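Local coordinates for protein elastinolytic metalloprotease (Pseudoalteromonas sp. CF6-2, PDB 6IK4) that probably acts as a zinc-dependent M23-family endopeptidase that hydrolyses peptide bonds in elastin and in the peptidoglycan of Gram-positive bacteria, at residues A[3-15]-A[44-56]. Residues are numbered along the deposited sequence; the frame is centred on the assembly and turned at random.
Sequences FTMNLPWSQGYYW and SNTPWVQAAHGGV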
loop_
_atom_site.group_PDB
_atom_site.type_symbol
_atom_site.label_atom_id
_atom_site.label_comp_id
_atom_site.label_asym_id
_atom_site.label_seq_id
_atom_site.Cartn_x
_atom_site.Cartn_y
_atom_site.Cartn_z
ATOM N N PHE A 3 2.614 2.581 -16.948
ATOM C CA PHE A 3 2.538 2.336 -15.514
ATOM C C PHE A 3 1.549 1.222 -15.200
ATOM O O PHE A 3 0.379 1.288 -15.584
ATOM C CB PHE A 3 2.119 3.611 -14.798
ATOM C CG PHE A 3 2.049 3.464 -13.310
ATOM C CD1 PHE A 3 3.197 3.216 -12.577
ATOM C CD2 PHE A 3 0.844 3.591 -12.645
ATOM C CE1 PHE A 3 3.146 3.086 -11.199
ATOM C CE2 PHE A 3 0.784 3.462 -11.262
ATOM C CZ PHE A 3 1.935 3.209 -10.545
ATOM N N THR A 4 2.017 0.209 -14.483
ATOM C CA THR A 4 1.196 -0.897 -14.018
ATOM C C THR A 4 1.655 -1.239 -12.611
ATOM O O THR A 4 2.859 -1.265 -12.353
ATOM C CB THR A 4 1.356 -2.115 -14.940
ATOM O OG1 THR A 4 1.059 -1.724 -16.290
ATOM C CG2 THR A 4 0.412 -3.220 -14.529
ATOM N N MET A 5 0.708 -1.495 -11.710
ATOM C CA MET A 5 0.997 -1.822 -10.318
ATOM C C MET A 5 0.627 -3.266 -10.034
ATOM O O MET A 5 -0.375 -3.763 -10.550
ATOM C CB MET A 5 0.180 -0.976 -9.334
ATOM C CG MET A 5 0.216 0.498 -9.486
ATOM S SD MET A 5 -0.499 1.164 -7.982
ATOM C CE MET A 5 -2.249 1.199 -8.338
ATOM N N ASN A 6 1.399 -3.913 -9.162
ATOM C CA ASN A 6 1.033 -5.215 -8.606
ATOM C C ASN A 6 0.814 -5.088 -7.110
ATOM O O ASN A 6 1.404 -4.222 -6.461
ATOM C CB ASN A 6 2.111 -6.274 -8.848
ATOM C CG ASN A 6 2.548 -6.348 -10.303
ATOM O OD1 ASN A 6 1.729 -6.522 -11.200
ATOM N ND2 ASN A 6 3.851 -6.214 -10.538
ATOM N N LEU A 7 -0.023 -5.966 -6.560
ATOM C CA LEU A 7 -0.132 -6.048 -5.109
ATOM C C LEU A 7 1.240 -6.353 -4.517
ATOM O O LEU A 7 1.994 -7.152 -5.086
ATOM C CB LEU A 7 -1.133 -7.129 -4.698
ATOM C CG LEU A 7 -2.565 -6.828 -5.140
ATOM C CD1 LEU A 7 -3.410 -8.112 -5.080
ATOM C CD2 LEU A 7 -3.180 -5.739 -4.267
ATOM N N PRO A 8 1.594 -5.744 -3.372
ATOM C CA PRO A 8 2.974 -5.844 -2.872
ATOM C C PRO A 8 3.301 -7.147 -2.150
ATOM O O PRO A 8 3.985 -7.142 -1.118
ATOM C CB PRO A 8 3.079 -4.634 -1.937
ATOM C CG PRO A 8 1.669 -4.447 -1.421
ATOM C CD PRO A 8 0.790 -4.771 -2.610
ATOM N N TRP A 9 2.842 -8.269 -2.701
ATOM C CA TRP A 9 3.199 -9.592 -2.210
ATOM C C TRP A 9 3.227 -10.550 -3.395
ATOM O O TRP A 9 2.931 -10.173 -4.535
ATOM C CB TRP A 9 2.249 -10.054 -1.100
ATOM C CG TRP A 9 0.774 -10.013 -1.423
ATOM C CD1 TRP A 9 0.028 -11.005 -1.997
ATOM C CD2 TRP A 9 -0.136 -8.946 -1.128
ATOM N NE1 TRP A 9 -1.290 -10.606 -2.106
ATOM C CE2 TRP A 9 -1.414 -9.346 -1.577
ATOM C CE3 TRP A 9 0.009 -7.676 -0.552
ATOM C CZ2 TRP A 9 -2.542 -8.523 -1.457
ATOM C CZ3 TRP A 9 -1.121 -6.864 -0.418
ATOM C CH2 TRP A 9 -2.368 -7.286 -0.878
ATOM N N SER A 10 3.614 -11.791 -3.128
ATOM C CA SER A 10 3.948 -12.715 -4.201
ATOM C C SER A 10 2.708 -13.287 -4.871
ATOM O O SER A 10 1.643 -13.424 -4.263
ATOM C CB SER A 10 4.826 -13.851 -3.669
ATOM O OG SER A 10 6.088 -13.334 -3.289
ATOM N N GLN A 11 2.869 -13.629 -6.143
ATOM C CA GLN A 11 1.797 -14.243 -6.912
ATOM C C GLN A 11 1.290 -15.510 -6.223
ATOM O O GLN A 11 2.076 -16.325 -5.727
ATOM C CB GLN A 11 2.309 -14.556 -8.322
ATOM C CG GLN A 11 1.507 -15.603 -9.062
ATOM C CD GLN A 11 0.272 -15.024 -9.703
ATOM O OE1 GLN A 11 0.222 -13.828 -10.002
ATOM N NE2 GLN A 11 -0.740 -15.864 -9.912
ATOM N N GLY A 12 -0.034 -15.655 -6.164
ATOM C CA GLY A 12 -0.653 -16.806 -5.539
ATOM C C GLY A 12 -0.805 -16.734 -4.033
ATOM O O GLY A 12 -1.439 -17.623 -3.451
ATOM N N TYR A 13 -0.244 -15.722 -3.381
ATOM C CA TYR A 13 -0.438 -15.499 -1.956
ATOM C C TYR A 13 -1.531 -14.458 -1.732
ATOM O O TYR A 13 -1.877 -13.699 -2.635
ATOM C CB TYR A 13 0.868 -15.050 -1.294
ATOM C CG TYR A 13 1.901 -16.150 -1.244
ATOM C CD1 TYR A 13 2.546 -16.587 -2.397
ATOM C CD2 TYR A 13 2.219 -16.766 -0.039
ATOM C CE1 TYR A 13 3.480 -17.601 -2.349
ATOM C CE2 TYR A 13 3.146 -17.780 0.022
ATOM C CZ TYR A 13 3.775 -18.193 -1.136
ATOM O OH TYR A 13 4.706 -19.210 -1.076
ATOM N N TYR A 14 -2.091 -14.437 -0.516
ATOM C CA TYR A 14 -3.081 -13.417 -0.175
ATOM C C TYR A 14 -2.658 -12.659 1.075
ATOM O O TYR A 14 -2.069 -13.236 1.994
ATOM C CB TYR A 14 -4.469 -14.015 0.039
ATOM C CG TYR A 14 -4.585 -14.861 1.294
ATOM C CD1 TYR A 14 -4.898 -14.285 2.528
ATOM C CD2 TYR A 14 -4.375 -16.237 1.250
ATOM C CE1 TYR A 14 -5.000 -15.060 3.683
ATOM C CE2 TYR A 14 -4.478 -17.016 2.398
ATOM C CZ TYR A 14 -4.796 -16.419 3.605
ATOM O OH TYR A 14 -4.892 -17.180 4.746
ATOM N N TRP A 15 -2.913 -11.352 1.068
ATOM C CA TRP A 15 -2.948 -10.513 2.255
ATOM C C TRP A 15 -4.372 -9.978 2.386
ATOM O O TRP A 15 -5.281 -10.401 1.655
ATOM C CB TRP A 15 -1.944 -9.362 2.168
ATOM C CG TRP A 15 -0.479 -9.709 2.258
ATOM C CD1 TRP A 15 0.108 -10.931 2.082
ATOM C CD2 TRP A 15 0.582 -8.786 2.532
ATOM N NE1 TRP A 15 1.483 -10.821 2.226
ATOM C CE2 TRP A 15 1.793 -9.514 2.507
ATOM C CE3 TRP A 15 0.622 -7.413 2.795
ATOM C CZ2 TRP A 15 3.028 -8.913 2.739
ATOM C CZ3 TRP A 15 1.848 -6.812 3.019
ATOM C CH2 TRP A 15 3.038 -7.567 2.996
ATOM N N SER A 44 4.853 -9.247 16.496
ATOM C CA SER A 44 4.719 -10.440 15.679
ATOM C C SER A 44 5.711 -10.406 14.518
ATOM O O SER A 44 6.443 -9.436 14.307
ATOM C CB SER A 44 3.279 -10.586 15.184
ATOM O OG SER A 44 2.932 -9.548 14.281
ATOM N N ASN A 45 5.738 -11.496 13.755
ATOM C CA ASN A 45 6.701 -11.675 12.671
ATOM C C ASN A 45 6.122 -11.044 11.401
ATOM O O ASN A 45 5.568 -11.716 10.526
ATOM C CB ASN A 45 7.004 -13.160 12.507
ATOM C CG ASN A 45 7.894 -13.456 11.328
ATOM O OD1 ASN A 45 8.880 -12.756 11.077
ATOM N ND2 ASN A 45 7.553 -14.511 10.589
ATOM N N THR A 46 6.252 -9.719 11.307
ATOM C CA THR A 46 5.655 -8.990 10.185
ATOM C C THR A 46 6.422 -9.246 8.885
ATOM O O THR A 46 7.638 -9.452 8.901
ATOM C CB THR A 46 5.615 -7.494 10.479
ATOM O OG1 THR A 46 6.912 -7.042 10.895
ATOM C CG2 THR A 46 4.585 -7.185 11.560
ATOM N N PRO A 47 5.731 -9.234 7.741
ATOM C CA PRO A 47 6.360 -9.645 6.482
ATOM C C PRO A 47 7.136 -8.515 5.821
ATOM O O PRO A 47 7.028 -7.343 6.183
ATOM C CB PRO A 47 5.164 -10.044 5.612
ATOM C CG PRO A 47 4.083 -9.100 6.078
ATOM C CD PRO A 47 4.279 -9.034 7.580
ATOM N N TRP A 48 7.913 -8.901 4.808
ATOM C CA TRP A 48 8.535 -7.939 3.914
ATOM C C TRP A 48 7.527 -7.486 2.864
ATOM O O TRP A 48 6.630 -8.244 2.465
ATOM C CB TRP A 48 9.774 -8.545 3.243
ATOM C CG TRP A 48 10.855 -8.877 4.244
ATOM C CD1 TRP A 48 10.934 -9.999 5.016
ATOM C CD2 TRP A 48 11.977 -8.060 4.606
ATOM N NE1 TRP A 48 12.041 -9.936 5.834
ATOM C CE2 TRP A 48 12.700 -8.756 5.600
ATOM C CE3 TRP A 48 12.440 -6.808 4.186
ATOM C CZ2 TRP A 48 13.867 -8.244 6.176
ATOM C CZ3 TRP A 48 13.602 -6.293 4.769
ATOM C CH2 TRP A 48 14.302 -7.016 5.748
ATOM N N VAL A 49 7.680 -6.234 2.430
ATOM C CA VAL A 49 6.779 -5.582 1.478
ATOM C C VAL A 49 7.523 -5.439 0.157
ATOM O O VAL A 49 8.663 -4.957 0.138
ATOM C CB VAL A 49 6.320 -4.207 2.003
ATOM C CG1 VAL A 49 5.357 -3.536 1.027
ATOM C CG2 VAL A 49 5.652 -4.339 3.378
ATOM N N GLN A 50 6.890 -5.853 -0.943
ATOM C CA GLN A 50 7.502 -5.797 -2.268
ATOM C C GLN A 50 7.104 -4.512 -2.991
ATOM O O GLN A 50 5.977 -4.032 -2.855
ATOM C CB GLN A 50 7.076 -6.995 -3.125
ATOM C CG GLN A 50 7.505 -8.347 -2.560
ATOM C CD GLN A 50 6.893 -9.511 -3.307
ATOM O OE1 GLN A 50 6.409 -9.364 -4.435
ATOM N NE2 GLN A 50 6.907 -10.683 -2.678
ATOM N N ALA A 51 8.036 -3.966 -3.776
ATOM C CA ALA A 51 7.708 -2.832 -4.636
ATOM C C ALA A 51 6.602 -3.215 -5.617
ATOM O O ALA A 51 6.710 -4.221 -6.332
ATOM C CB ALA A 51 8.950 -2.361 -5.405
ATOM N N ALA A 52 5.537 -2.400 -5.652
ATOM C CA ALA A 52 4.400 -2.630 -6.542
ATOM C C ALA A 52 4.752 -2.428 -8.012
ATOM O O ALA A 52 3.982 -2.855 -8.881
ATOM C CB ALA A 52 3.241 -1.693 -6.170
ATOM N N HIS A 53 5.891 -1.806 -8.294
ATOM C CA HIS A 53 6.358 -1.474 -9.641
ATOM C C HIS A 53 7.803 -0.998 -9.508
ATOM O O HIS A 53 8.319 -0.846 -8.399
ATOM C CB HIS A 53 5.496 -0.383 -10.271
ATOM C CG HIS A 53 5.470 0.873 -9.456
ATOM N ND1 HIS A 53 6.461 1.832 -9.524
ATOM C CD2 HIS A 53 4.610 1.287 -8.497
ATOM C CE1 HIS A 53 6.196 2.797 -8.661
ATOM N NE2 HIS A 53 5.078 2.489 -8.023
ATOM N N GLY A 54 8.449 -0.741 -10.655
ATOM C CA GLY A 54 9.813 -0.243 -10.644
ATOM C C GLY A 54 9.902 1.276 -10.580
ATOM O O GLY A 54 8.925 1.991 -10.821
ATOM N N GLY A 55 11.080 1.772 -10.216
ATOM C CA GLY A 55 11.296 3.202 -10.191
ATOM C C GLY A 55 12.436 3.600 -9.269
ATOM O O GLY A 55 13.227 2.768 -8.822
ATOM N N VAL A 56 12.496 4.909 -9.006
ATOM C CA VAL A 56 13.549 5.532 -8.208
ATOM C C VAL A 56 13.050 5.725 -6.784
ATOM O O VAL A 56 11.899 6.130 -6.567
ATOM C CB VAL A 56 13.981 6.879 -8.826
ATOM C CG1 VAL A 56 15.151 7.473 -8.052
ATOM C CG2 VAL A 56 14.372 6.676 -10.287
HETATM O O HOH W 1 5.464 -6.094 -7.988
HETATM O O HOH W 2 4.773 -7.507 -5.594
HETATM O O HOH W 3 5.600 -9.142 0.348
#
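F3 turns the edge of its ring onto the imidazole of H53, with CE1 above the centre of the imidazole face and 3.6 Å from CD2 of H53. The pair is T-shaped, its planes at 71°. With CG lying between the backbone N and the carbonyl carbon (chi1 58°), the H53 ring meets the F3 edge; a near in-plane bond from ND1 to the carbonyl O of G54 helps set its rotation, NE2 being bonded elsewhere. At the other end of the contact, the six-membered part of W15 meets P47, CZ2 to CG 3.5 Å, while the carbonyl O of W48 and CG2 of V49 sit at the indole edge. W9 CE3 lies over the rim of one W15 face; the W9 ring has L7 CB on one face and W15 CB on the other.

Between these aromatic ends the backbones run antiparallel. The N-H of N6 reaches a lone pair of the A52 carbonyl O at 2.8 Å, whereas Q50 N approaches the carbonyl O of P8 from above its plane, 3.2 Å away. CB of P8 packs on CG1 of V49 (3.9 Å). The extended Q50 side chain runs along the W9 backbone, and NE2 donates to OG of S10 (2.8 Å), with that oxygen in the amide plane. Water 1 joins N6 ND2 to A51 O.

Two backbone bonds, a side-chain bond and bridging water thus join the N-terminal arm to the M23 peptidase fold without continuous strand pairing. With P8's side chain about 12 Å from the zinc ion, the arm packs beside the metal site.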